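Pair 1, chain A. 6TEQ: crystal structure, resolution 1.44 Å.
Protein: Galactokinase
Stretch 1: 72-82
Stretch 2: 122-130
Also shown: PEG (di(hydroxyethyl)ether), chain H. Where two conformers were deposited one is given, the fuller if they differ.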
# COMPACT_ATOMS: atom_id res chain seq x y z
N GLU A 72 -8.41 -18.76 -24.48
CA GLU A 72 -8.67 -18.26 -25.86
C GLU A 72 -10.07 -17.64 -25.94
O GLU A 72 -10.39 -17.05 -26.98
CB GLU A 72 -8.51 -19.38 -26.89
CG GLU A 72 -7.09 -19.89 -27.08
CD GLU A 72 -7.02 -21.16 -27.95
OE1 GLU A 72 -8.09 -21.69 -28.26
OE2 GLU A 72 -5.86 -21.63 -28.23
N ASP A 73 -10.90 -17.78 -24.90
CA ASP A 73 -12.15 -16.98 -24.77
C ASP A 73 -11.92 -15.79 -23.84
O ASP A 73 -10.78 -15.58 -23.42
CB ASP A 73 -13.34 -17.85 -24.36
CG ASP A 73 -13.22 -18.50 -23.00
OD1 ASP A 73 -12.57 -17.86 -22.13
OD2 ASP A 73 -13.80 -19.65 -22.81
N THR A 74 -13.00 -15.10 -23.49
CA THR A 74 -12.98 -13.87 -22.67
C THR A 74 -13.47 -14.18 -21.26
O THR A 74 -13.74 -13.22 -20.50
CB THR A 74 -13.73 -12.73 -23.35
OG1 THR A 74 -15.03 -13.12 -23.83
CG2 THR A 74 -12.89 -12.21 -24.50
N LYS A 75 -13.60 -15.46 -20.92
CA LYS A 75 -14.01 -15.89 -19.57
C LYS A 75 -12.84 -15.67 -18.60
O LYS A 75 -11.69 -15.90 -18.95
CB LYS A 75 -14.47 -17.35 -19.52
CG LYS A 75 -15.81 -17.60 -20.20
CD LYS A 75 -16.29 -19.01 -20.13
CE LYS A 75 -17.67 -19.20 -20.70
NZ LYS A 75 -17.70 -20.25 -21.76
N VAL A 76 -13.16 -15.25 -17.39
CA VAL A 76 -12.22 -15.05 -16.26
C VAL A 76 -12.77 -15.83 -15.10
O VAL A 76 -13.87 -15.50 -14.63
CB VAL A 76 -12.00 -13.59 -15.88
CG1 VAL A 76 -11.14 -13.56 -14.63
CG2 VAL A 76 -11.37 -12.81 -17.02
N ARG A 77 -12.03 -16.86 -14.74
CA ARG A 77 -12.29 -17.65 -13.52
C ARG A 77 -11.18 -17.32 -12.52
O ARG A 77 -10.02 -17.49 -12.83
CB ARG A 77 -12.42 -19.14 -13.76
CG ARG A 77 -13.56 -19.52 -14.67
CD ARG A 77 -13.71 -21.00 -14.82
NE ARG A 77 -12.56 -21.58 -15.43
CZ ARG A 77 -12.34 -22.88 -15.50
NH1 ARG A 77 -13.20 -23.75 -14.99
NH2 ARG A 77 -11.23 -23.30 -16.07
N VAL A 78 -11.57 -17.08 -11.29
CA VAL A 78 -10.59 -16.86 -10.21
C VAL A 78 -11.07 -17.58 -8.96
O VAL A 78 -12.27 -17.62 -8.65
CB VAL A 78 -10.37 -15.36 -9.95
CG1 VAL A 78 -9.69 -14.70 -11.12
CG2 VAL A 78 -11.59 -14.61 -9.57
N VAL A 79 -10.10 -18.04 -8.19
CA VAL A 79 -10.37 -18.67 -6.89
C VAL A 79 -9.31 -18.15 -5.93
O VAL A 79 -8.17 -17.84 -6.38
CB VAL A 79 -10.41 -20.20 -7.01
CG1 VAL A 79 -9.06 -20.71 -7.48
CG2 VAL A 79 -10.87 -20.88 -5.71
N SER A 80 -9.64 -18.09 -4.65
CA SER A 80 -8.68 -17.66 -3.62
C SER A 80 -8.59 -18.72 -2.55
O SER A 80 -9.65 -19.29 -2.25
CB SER A 80 -9.15 -16.35 -3.00
OG SER A 80 -8.43 -16.02 -1.81
N GLY A 81 -7.42 -18.88 -1.95
CA GLY A 81 -7.20 -19.86 -0.87
C GLY A 81 -8.10 -19.55 0.33
O GLY A 81 -8.36 -20.43 1.12
N VAL A 82 -8.54 -18.32 0.52
CA VAL A 82 -9.48 -18.09 1.66
C VAL A 82 -10.70 -18.99 1.44
O VAL A 82 -11.06 -19.71 2.38
CB VAL A 82 -9.87 -16.62 1.83
CG1 VAL A 82 -8.67 -15.81 2.29
CG2 VAL A 82 -10.52 -16.05 0.58
N VAL A 122 -5.15 -9.13 -24.89
CA VAL A 122 -5.55 -9.64 -23.55
C VAL A 122 -6.98 -10.17 -23.64
O VAL A 122 -7.93 -9.37 -23.82
CB VAL A 122 -5.43 -8.56 -22.47
CG1 VAL A 122 -5.93 -9.04 -21.09
CG2 VAL A 122 -4.00 -8.06 -22.41
N LYS A 123 -7.11 -11.45 -23.48
CA LYS A 123 -8.40 -12.17 -23.41
C LYS A 123 -8.56 -12.68 -21.96
O LYS A 123 -7.99 -12.12 -20.99
CB LYS A 123 -8.44 -13.31 -24.44
CG LYS A 123 -8.08 -12.97 -25.87
CD LYS A 123 -9.00 -11.93 -26.40
CE LYS A 123 -8.68 -11.39 -27.78
NZ LYS A 123 -9.00 -12.38 -28.83
N GLY A 124 -9.30 -13.76 -21.80
CA GLY A 124 -9.66 -14.31 -20.50
C GLY A 124 -8.50 -14.93 -19.79
O GLY A 124 -7.35 -15.05 -20.36
N PHE A 125 -8.81 -15.48 -18.63
CA PHE A 125 -7.80 -16.23 -17.88
C PHE A 125 -8.45 -17.01 -16.73
O PHE A 125 -9.56 -16.69 -16.28
CB PHE A 125 -6.69 -15.33 -17.35
CG PHE A 125 -7.12 -14.31 -16.34
CD1 PHE A 125 -7.60 -13.09 -16.75
CD2 PHE A 125 -6.98 -14.54 -14.98
CE1 PHE A 125 -7.93 -12.10 -15.83
CE2 PHE A 125 -7.36 -13.58 -14.06
CZ PHE A 125 -7.85 -12.38 -14.47
N ASP A 126 -7.74 -18.04 -16.33
CA ASP A 126 -8.00 -18.80 -15.08
C ASP A 126 -6.91 -18.44 -14.10
O ASP A 126 -5.75 -18.42 -14.49
CB ASP A 126 -8.03 -20.28 -15.35
CG ASP A 126 -9.15 -20.71 -16.27
OD1 ASP A 126 -10.30 -20.12 -16.15
OD2 ASP A 126 -8.88 -21.71 -17.04
N ALA A 127 -7.30 -18.19 -12.85
CA ALA A 127 -6.29 -17.92 -11.81
C ALA A 127 -6.69 -18.47 -10.46
O ALA A 127 -7.92 -18.51 -10.12
CB ALA A 127 -5.94 -16.45 -11.74
N ALA A 128 -5.66 -18.73 -9.70
CA ALA A 128 -5.73 -19.12 -8.28
C ALA A 128 -4.77 -18.23 -7.50
O ALA A 128 -3.60 -18.09 -7.82
CB ALA A 128 -5.41 -20.55 -8.05
N PHE A 129 -5.29 -17.65 -6.44
CA PHE A 129 -4.50 -16.78 -5.53
C PHE A 129 -4.33 -17.44 -4.15
O PHE A 129 -5.31 -17.95 -3.56
CB PHE A 129 -5.29 -15.48 -5.28
CG PHE A 129 -5.43 -14.66 -6.49
CD1 PHE A 129 -4.43 -13.77 -6.82
CD2 PHE A 129 -6.49 -14.84 -7.37
CE1 PHE A 129 -4.56 -12.96 -7.93
CE2 PHE A 129 -6.60 -14.05 -8.49
CZ PHE A 129 -5.62 -13.15 -8.79
N VAL A 130 -3.11 -17.38 -3.65
CA VAL A 130 -2.73 -17.70 -2.27
C VAL A 130 -1.93 -16.50 -1.76
O VAL A 130 -1.03 -16.07 -2.43
CB VAL A 130 -1.94 -19.01 -2.13
CG1 VAL A 130 -1.48 -19.16 -0.72
CG2 VAL A 130 -2.80 -20.21 -2.60
C1 PEG H . -10.09 -21.84 -23.70
O1 PEG H . -10.84 -20.64 -23.83
C2 PEG H . -9.66 -22.11 -22.30
O2 PEG H . -8.41 -22.80 -22.28
C3 PEG H . -7.93 -23.08 -20.95
C4 PEG H . -6.71 -22.26 -20.65
O4 PEG H . -6.65 -21.74 -19.25
O HOH W 1 -5.72 -15.10 -1.78

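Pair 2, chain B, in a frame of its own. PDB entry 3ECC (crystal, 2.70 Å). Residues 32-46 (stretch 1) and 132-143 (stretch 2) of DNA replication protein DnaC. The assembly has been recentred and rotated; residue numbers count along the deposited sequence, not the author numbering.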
# COMPACT_ATOMS: atom_id res chain seq x y z
N ASN B 32 -3.60 11.88 12.93
CA ASN B 32 -3.56 13.15 12.22
C ASN B 32 -4.13 13.09 10.83
O ASN B 32 -3.79 13.91 9.98
CB ASN B 32 -2.12 13.66 12.15
CG ASN B 32 -1.61 14.13 13.48
OD1 ASN B 32 -2.38 14.26 14.44
ND2 ASN B 32 -0.31 14.40 13.56
N PHE B 33 -4.99 12.11 10.58
CA PHE B 33 -5.41 11.78 9.23
C PHE B 33 -6.49 12.70 8.66
O PHE B 33 -7.62 12.74 9.14
CB PHE B 33 -5.86 10.32 9.17
CG PHE B 33 -6.12 9.83 7.78
CD1 PHE B 33 -5.07 9.50 6.92
CD2 PHE B 33 -7.42 9.70 7.31
CE1 PHE B 33 -5.31 9.05 5.64
CE2 PHE B 33 -7.67 9.24 6.03
CZ PHE B 33 -6.60 8.92 5.19
N ASN B 34 -6.11 13.44 7.62
CA ASN B 34 -7.05 14.16 6.79
C ASN B 34 -7.00 13.53 5.40
O ASN B 34 -5.97 13.60 4.72
CB ASN B 34 -6.67 15.65 6.71
CG ASN B 34 -7.76 16.51 6.05
OD1 ASN B 34 -8.68 15.99 5.41
ND2 ASN B 34 -7.65 17.82 6.21
N PRO B 35 -8.11 12.90 4.98
CA PRO B 35 -8.19 12.27 3.66
C PRO B 35 -7.97 13.27 2.52
O PRO B 35 -7.68 12.88 1.39
CB PRO B 35 -9.61 11.71 3.61
CG PRO B 35 -10.36 12.44 4.69
CD PRO B 35 -9.36 12.74 5.75
N GLU B 36 -8.07 14.56 2.84
CA GLU B 36 -7.89 15.63 1.86
C GLU B 36 -6.41 15.98 1.65
O GLU B 36 -6.07 16.80 0.80
CB GLU B 36 -8.69 16.88 2.27
CG GLU B 36 -10.21 16.72 2.16
CD GLU B 36 -10.66 16.45 0.73
OE1 GLU B 36 -10.30 17.25 -0.17
OE2 GLU B 36 -11.38 15.44 0.50
N GLU B 37 -5.53 15.34 2.42
CA GLU B 37 -4.09 15.56 2.29
C GLU B 37 -3.44 14.53 1.38
O GLU B 37 -2.33 14.74 0.91
CB GLU B 37 -3.41 15.53 3.66
CG GLU B 37 -3.81 16.69 4.55
CD GLU B 37 -3.16 16.63 5.92
OE1 GLU B 37 -2.54 15.59 6.24
OE2 GLU B 37 -3.28 17.61 6.70
N GLY B 38 -4.12 13.42 1.16
CA GLY B 38 -3.61 12.37 0.29
C GLY B 38 -2.23 11.85 0.66
O GLY B 38 -1.38 11.64 -0.20
N LYS B 39 -1.99 11.68 1.95
CA LYS B 39 -0.74 11.09 2.40
C LYS B 39 -0.99 9.65 2.78
O LYS B 39 -2.02 9.33 3.37
CB LYS B 39 -0.17 11.84 3.59
CG LYS B 39 0.36 13.24 3.27
CD LYS B 39 1.22 13.79 4.40
CE LYS B 39 0.40 14.03 5.65
NZ LYS B 39 1.24 14.37 6.83
N GLY B 40 -0.05 8.78 2.44
CA GLY B 40 -0.16 7.39 2.81
C GLY B 40 1.11 6.90 3.45
O GLY B 40 1.96 7.69 3.85
N LEU B 41 1.24 5.58 3.54
CA LEU B 41 2.45 4.95 4.05
C LEU B 41 2.90 3.87 3.09
O LEU B 41 2.08 3.28 2.38
CB LEU B 41 2.21 4.33 5.43
CG LEU B 41 1.58 5.22 6.51
CD1 LEU B 41 1.04 4.36 7.65
CD2 LEU B 41 2.57 6.27 7.03
N THR B 42 4.20 3.63 3.06
CA THR B 42 4.78 2.59 2.24
C THR B 42 5.59 1.63 3.10
O THR B 42 6.55 2.03 3.76
CB THR B 42 5.67 3.18 1.14
OG1 THR B 42 4.92 4.15 0.39
CG2 THR B 42 6.16 2.09 0.20
N PHE B 43 5.19 0.37 3.11
CA PHE B 43 5.85 -0.66 3.91
C PHE B 43 6.73 -1.52 3.02
O PHE B 43 6.25 -2.16 2.08
CB PHE B 43 4.81 -1.55 4.60
CG PHE B 43 3.92 -0.82 5.55
CD1 PHE B 43 4.30 -0.62 6.87
CD2 PHE B 43 2.69 -0.34 5.13
CE1 PHE B 43 3.48 0.03 7.75
CE2 PHE B 43 1.85 0.32 6.01
CZ PHE B 43 2.24 0.51 7.33
N VAL B 44 8.02 -1.54 3.32
CA VAL B 44 8.99 -2.29 2.55
C VAL B 44 9.61 -3.34 3.46
O VAL B 44 9.68 -3.16 4.67
CB VAL B 44 10.08 -1.36 1.99
CG1 VAL B 44 10.87 -2.06 0.89
CG2 VAL B 44 9.46 -0.10 1.43
N GLY B 45 10.07 -4.45 2.87
CA GLY B 45 10.75 -5.48 3.64
C GLY B 45 10.58 -6.89 3.09
O GLY B 45 9.82 -7.12 2.15
N SER B 46 11.28 -7.83 3.71
CA SER B 46 11.19 -9.25 3.37
C SER B 46 9.85 -9.87 3.81
O SER B 46 9.11 -9.26 4.59
CB SER B 46 12.34 -10.00 4.01
OG SER B 46 13.53 -9.80 3.28
N ASN B 132 -5.01 13.75 -7.40
CA ASN B 132 -6.24 14.10 -6.68
C ASN B 132 -6.12 13.88 -5.18
O ASN B 132 -7.12 13.74 -4.49
CB ASN B 132 -7.44 13.33 -7.25
CG ASN B 132 -7.54 13.44 -8.78
OD1 ASN B 132 -6.78 14.16 -9.41
ND2 ASN B 132 -8.49 12.73 -9.36
N LEU B 133 -4.88 13.85 -4.69
CA LEU B 133 -4.59 13.77 -3.25
C LEU B 133 -5.40 12.69 -2.56
O LEU B 133 -6.05 12.93 -1.55
CB LEU B 133 -4.78 15.13 -2.57
CG LEU B 133 -4.00 16.32 -3.13
CD1 LEU B 133 -4.46 17.61 -2.50
CD2 LEU B 133 -2.50 16.14 -2.96
N LYS B 134 -5.35 11.49 -3.10
CA LYS B 134 -6.08 10.38 -2.53
C LYS B 134 -5.09 9.49 -1.79
O LYS B 134 -4.23 8.87 -2.39
CB LYS B 134 -6.80 9.62 -3.64
CG LYS B 134 -7.92 10.41 -4.31
CD LYS B 134 -9.24 10.24 -3.59
CE LYS B 134 -10.24 11.29 -3.99
NZ LYS B 134 -11.30 11.38 -2.95
N SER B 135 -5.21 9.45 -0.46
CA SER B 135 -4.25 8.74 0.38
C SER B 135 -4.27 7.25 0.11
O SER B 135 -5.33 6.63 0.03
CB SER B 135 -4.52 9.00 1.86
OG SER B 135 -5.91 9.12 2.10
N THR B 136 -3.07 6.68 -0.04
CA THR B 136 -2.94 5.30 -0.45
C THR B 136 -1.77 4.62 0.25
O THR B 136 -0.66 5.14 0.30
CB THR B 136 -2.80 5.18 -2.00
OG1 THR B 136 -2.10 3.97 -2.33
CG2 THR B 136 -2.05 6.35 -2.58
N ILE B 137 -2.05 3.45 0.81
CA ILE B 137 -1.04 2.69 1.53
C ILE B 137 -0.55 1.52 0.70
O ILE B 137 -1.33 0.84 0.03
CB ILE B 137 -1.58 2.19 2.89
CG1 ILE B 137 -2.05 3.38 3.74
CG2 ILE B 137 -0.51 1.38 3.62
CD1 ILE B 137 -2.89 3.00 4.95
N ILE B 138 0.75 1.29 0.72
CA ILE B 138 1.37 0.28 -0.12
C ILE B 138 2.25 -0.63 0.72
O ILE B 138 2.92 -0.18 1.63
CB ILE B 138 2.24 0.94 -1.23
CG1 ILE B 138 1.38 1.71 -2.22
CG2 ILE B 138 3.11 -0.10 -1.94
CD1 ILE B 138 2.13 2.76 -3.00
N THR B 139 2.21 -1.93 0.43
CA THR B 139 3.22 -2.85 0.96
C THR B 139 3.93 -3.49 -0.21
O THR B 139 3.31 -3.84 -1.22
CB THR B 139 2.63 -3.94 1.89
OG1 THR B 139 1.99 -4.96 1.11
CG2 THR B 139 1.64 -3.34 2.87
N THR B 140 5.24 -3.62 -0.09
CA THR B 140 6.05 -4.08 -1.20
C THR B 140 7.24 -4.91 -0.72
O THR B 140 7.70 -4.77 0.42
CB THR B 140 6.54 -2.90 -2.09
OG1 THR B 140 7.22 -3.41 -3.24
CG2 THR B 140 7.46 -1.96 -1.31
N ASN B 141 7.73 -5.77 -1.60
CA ASN B 141 8.88 -6.58 -1.28
C ASN B 141 10.22 -5.93 -1.63
O ASN B 141 10.37 -5.35 -2.70
CB ASN B 141 8.76 -7.92 -1.98
CG ASN B 141 8.71 -9.05 -1.01
OD1 ASN B 141 9.67 -9.30 -0.28
ND2 ASN B 141 7.57 -9.73 -0.96
N TYR B 142 11.17 -6.03 -0.71
CA TYR B 142 12.54 -5.62 -0.99
C TYR B 142 13.48 -6.82 -0.98
O TYR B 142 13.56 -7.55 0.02
CB TYR B 142 13.02 -4.56 0.01
CG TYR B 142 14.36 -3.95 -0.34
CD1 TYR B 142 14.65 -3.55 -1.65
CD2 TYR B 142 15.33 -3.74 0.64
CE1 TYR B 142 15.89 -2.98 -1.98
CE2 TYR B 142 16.57 -3.17 0.32
CZ TYR B 142 16.84 -2.79 -0.98
OH TYR B 142 18.06 -2.22 -1.30
N SER B 143 14.17 -7.02 -2.10
CA SER B 143 15.04 -8.20 -2.31
C SER B 143 16.37 -8.13 -1.53
O SER B 143 16.48 -8.69 -0.43
CB SER B 143 15.29 -8.43 -3.81
OG SER B 143 15.73 -7.24 -4.46
O HOH W 2 -1.32 8.51 -0.39

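Where pair 1 places a salt bridge, pair 2 places hydrocarbon. In pair 1, Arg77(A) and Asp126(A) sit side by side on neighbouring strands, and the guanidinium meets the carboxylate edge-on with two hydrogen bonds, Arg77(A) NE to Asp126(A) OD1 at 2.8 Å and Arg77(A) NH2 to Asp126(A) OD2 at 3.0 Å. The superposed positions in pair 2 are Leu41(B) and Ile137(B), whose side chains touch only loosely, Leu41(B) CB lying 4.4 Å from Ile137(B) CG2. That methyl is approached more closely by the next aromatic residue along, with Phe43(B) CE2 3.5 Å from Ile137(B) CG2.

The scaffold beneath these choices is the same: two adjacent parallel strands, inclined by 15° in pair 1 and 8° in pair 2, superposing with an RMSD of 0.8 Å over 14 central residues. Backbone bonds need no particular side chain, and the middle of the ladder recurs. Ala127(A) N donates to Arg77(A) O at 2.8 Å, and its counterpart Ile138(B) N donates to Leu41(B) O at 2.9 Å; Val79(A) N reaches Ala127(A) O at 2.9 Å, as Phe43(B) N reaches Ile138(B) O at 2.8 Å. The ladders differ at both ends: Arg77(A) N bonds to Phe125(A) O at 2.9 Å, whereas Leu41(B) N lies 3.8 Å from Thr136(B) O. Gly81(A) N bonds firmly to Phe129(A) O at 2.8 Å, whereas the matched bond from Gly45(B) N to Thr140(B) O is weak and stretched to 3.4 Å.

Bulk is also distributed differently across the strands. Val79(A) faces the small Ala128(A), with Val79(A) CG1 3.7 Å from Ala128(A) CB; at the matched pair, Phe43(B) supplies the large group, its CD2 3.9 Å from Thr139(B) CG2. On the other face, pair 1 draws its aromatic rings from the second strand. Val76(A) CG1 lies over the face of the Phe125(A) ring, 3.5 Å from Phe125(A) CZ, and Val78(A) CG1 meets the edge of the next ring, 4.1 Å from Phe129(A) CE2. In pair 2 these ring positions are Thr136(B) and Thr140(B), and Val76(A) is matched by Gly40(B).

Glycine marks the tight entrance to both arrangements, but on different stretches. At Gly124(A), an ideal CB would lie 2.0 Å from Lys75(A) O, a clash. Its counterpart Ser135(B) carries a side chain, with Ser135(B) CB only 2.9 Å from Lys39(B) O, while the glycines are on the first stretch: an ideal CB would lie 2.3 Å from Leu133(B) C at Gly38(B) and 1.9 Å from Thr136(B) O at Gly40(B), both clashes. The general principle is that a shared parallel ladder sets which positions lie near one another, and the side chains then decide which contacts are made and with what chemistry.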